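Local structure of Lin1840 protein (Listeria innocua serovar 6a, 4ZOD) at residues A187-H192 with L233-F238. The protein probably hydrolyses terminal, non-reducing beta-D-glucosyl residues, releasing beta-D-glucose, as a glycoside hydrolase family 3 beta-glucosidase. The protein carries 1 engineered substitution. Numbering follows the deposited sequence.
Sequences AACVKH and LVMTAF. With BGC (beta-D-glucopyranose), chain L.
Two neighbouring parallel strands of the TIM-barrel-like N-terminal domain of family 3, 187-192 and 233-236, meet here, and their C-terminal ends help form the glucose site. Three backbone bonds join them: Leu233 N to Ala188 O, Val190 N to Leu233 O at 2.9 Å, and Met235 N to Val190 O at 2.8 Å. Cys189 and Leu233 share one face of the sheet, CB to CB 3.7 Å. With SG anti to the backbone N (chi1 173°), Cys189 reaches along the neighbouring strand and sets its sulfur 3.8 Å from Met235 CB. Val190 and Val234 lie on the other face, against helix 221-228.

Further on, Lys191 and Met235 run side by side toward the sugar. The peptide bond before His192 is cis, and Lys191 CG sits 3.6 Å above the centre of the imidazole, covering one face. Met235 SD approaches that ring obliquely, 4.0 Å from His192 CD2, while its CE reaches toward O4 of the glucose. Asp140 binds His192 ND1, which helps fix the ring's rotation and leaves NE2 directed at the sugar. Lys191 NZ, also bonded to Phe135 O, makes a weak bond to glucose O4. Both side chains grip a single hydroxyl: glucose O3 lies 2.9 Å from Lys191 NZ and, near the imidazole plane, 2.8 Å from His192 NE2.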
loop_
_atom_site.group_PDB
_atom_site.type_symbol
_atom_site.label_atom_id
_atom_site.label_comp_id
_atom_site.label_asym_id
_atom_site.label_seq_id
_atom_site.Cartn_x
_atom_site.Cartn_y
_atom_site.Cartn_z
ATOM N N ALA B 187 -14.790 -17.583 -27.512
ATOM C CA ALA B 187 -14.187 -16.243 -27.333
ATOM C C ALA B 187 -13.679 -16.047 -25.889
ATOM O O ALA B 187 -14.397 -16.355 -24.947
ATOM C CB ALA B 187 -15.167 -15.156 -27.710
ATOM N N ALA B 188 -12.449 -15.547 -25.746
ATOM C CA ALA B 188 -11.913 -15.111 -24.435
ATOM C C ALA B 188 -12.206 -13.626 -24.224
ATOM O O ALA B 188 -12.371 -12.885 -25.186
ATOM C CB ALA B 188 -10.440 -15.390 -24.358
ATOM N N CYS B 189 -12.345 -13.214 -22.972
ATOM C CA CYS B 189 -12.585 -11.824 -22.610
ATOM C C CYS B 189 -11.573 -11.463 -21.532
ATOM O O CYS B 189 -11.705 -11.975 -20.426
ATOM C CB CYS B 189 -13.963 -11.651 -22.044
ATOM S SG CYS B 189 -14.242 -9.989 -21.385
ATOM N N VAL B 190 -10.540 -10.673 -21.878
ATOM C CA VAL B 190 -9.497 -10.283 -20.942
ATOM C C VAL B 190 -10.141 -9.417 -19.827
ATOM O O VAL B 190 -10.939 -8.479 -20.091
ATOM C CB VAL B 190 -8.397 -9.473 -21.675
ATOM C CG1 VAL B 190 -7.523 -8.697 -20.716
ATOM C CG2 VAL B 190 -7.530 -10.401 -22.507
ATOM N N LYS B 191 -9.799 -9.726 -18.583
ATOM C CA LYS B 191 -10.223 -8.848 -17.478
ATOM C C LYS B 191 -9.178 -8.696 -16.395
ATOM O O LYS B 191 -8.225 -9.456 -16.405
ATOM C CB LYS B 191 -11.483 -9.357 -16.864
ATOM C CG LYS B 191 -11.328 -10.670 -16.119
ATOM C CD LYS B 191 -12.700 -11.348 -15.894
ATOM C CE LYS B 191 -12.616 -12.349 -14.760
ATOM N NZ LYS B 191 -13.797 -13.210 -14.546
ATOM N N HIS B 192 -9.286 -7.719 -15.482
ATOM C CA HIS B 192 -10.212 -6.583 -15.503
ATOM C C HIS B 192 -9.412 -5.303 -15.797
ATOM O O HIS B 192 -8.456 -4.944 -15.052
ATOM C CB HIS B 192 -10.876 -6.411 -14.129
ATOM C CG HIS B 192 -11.467 -7.658 -13.558
ATOM N ND1 HIS B 192 -10.703 -8.619 -12.951
ATOM C CD2 HIS B 192 -12.734 -8.127 -13.546
ATOM C CE1 HIS B 192 -11.471 -9.611 -12.552
ATOM N NE2 HIS B 192 -12.708 -9.333 -12.890
ATOM N N LEU B 233 -12.701 -10.118 -26.572
ATOM C CA LEU B 233 -13.313 -9.108 -25.689
ATOM C C LEU B 233 -12.380 -8.611 -24.572
ATOM O O LEU B 233 -11.363 -9.219 -24.224
ATOM C CB LEU B 233 -14.598 -9.606 -25.030
ATOM C CG LEU B 233 -15.775 -9.999 -25.908
ATOM C CD1 LEU B 233 -15.607 -11.413 -26.456
ATOM C CD2 LEU B 233 -17.054 -9.880 -25.089
ATOM N N VAL B 234 -12.785 -7.493 -24.001
ATOM C CA VAL B 234 -12.166 -6.947 -22.799
ATOM C C VAL B 234 -13.272 -6.493 -21.848
ATOM O O VAL B 234 -14.301 -6.056 -22.313
ATOM C CB VAL B 234 -11.218 -5.803 -23.151
ATOM C CG1 VAL B 234 -10.610 -5.184 -21.918
ATOM C CG2 VAL B 234 -10.081 -6.336 -24.005
ATOM N N MET B 235 -13.068 -6.673 -20.537
ATOM C CA MET B 235 -14.025 -6.220 -19.511
ATOM C C MET B 235 -13.385 -5.107 -18.666
ATOM O O MET B 235 -12.215 -5.188 -18.341
ATOM C CB MET B 235 -14.439 -7.400 -18.616
ATOM C CG MET B 235 -15.316 -7.066 -17.396
ATOM S SD MET B 235 -15.590 -8.496 -16.299
ATOM C CE MET B 235 -16.353 -9.678 -17.424
ATOM N N THR B 236 -14.165 -4.067 -18.338
ATOM C CA THR B 236 -13.696 -3.015 -17.497
ATOM C C THR B 236 -13.506 -3.523 -16.055
ATOM O O THR B 236 -14.068 -4.579 -15.650
ATOM C CB THR B 236 -14.664 -1.805 -17.484
ATOM O OG1 THR B 236 -15.871 -2.124 -16.802
ATOM C CG2 THR B 236 -14.989 -1.296 -18.916
ATOM N N ALA B 237 -12.754 -2.732 -15.273
ATOM C CA ALA B 237 -12.552 -2.988 -13.875
ATOM C C ALA B 237 -13.482 -2.158 -12.994
ATOM O O ALA B 237 -13.885 -1.061 -13.362
ATOM C CB ALA B 237 -11.117 -2.653 -13.545
ATOM N N PHE B 238 -13.738 -2.656 -11.794
ATOM C CA PHE B 238 -14.477 -1.928 -10.753
ATOM C C PHE B 238 -13.813 -0.688 -10.129
ATOM O O PHE B 238 -14.511 0.239 -9.656
ATOM C CB PHE B 238 -14.812 -2.884 -9.614
ATOM C CG PHE B 238 -15.933 -3.873 -9.926
ATOM C CD1 PHE B 238 -17.171 -3.426 -10.374
ATOM C CD2 PHE B 238 -15.787 -5.221 -9.631
ATOM C CE1 PHE B 238 -18.238 -4.302 -10.608
ATOM C CE2 PHE B 238 -16.831 -6.105 -9.836
ATOM C CZ PHE B 238 -18.057 -5.652 -10.350
HETATM C C2 BGC L . -16.688 -10.147 -11.563
HETATM C C3 BGC L . -16.271 -10.652 -12.919
HETATM C C4 BGC L . -17.297 -11.699 -13.416
HETATM C C5 BGC L . -18.674 -11.078 -13.406
HETATM C C6 BGC L . -19.882 -11.840 -14.000
HETATM C C1 BGC L . -18.163 -9.763 -11.556
HETATM O O1 BGC L . -18.513 -9.527 -10.220
HETATM O O2 BGC L . -15.864 -9.032 -11.196
HETATM O O3 BGC L . -14.892 -11.077 -12.859
HETATM O O4 BGC L . -16.942 -12.076 -14.727
HETATM O O5 BGC L . -18.952 -10.849 -12.043
HETATM O O6 BGC L . -19.962 -13.137 -13.415
#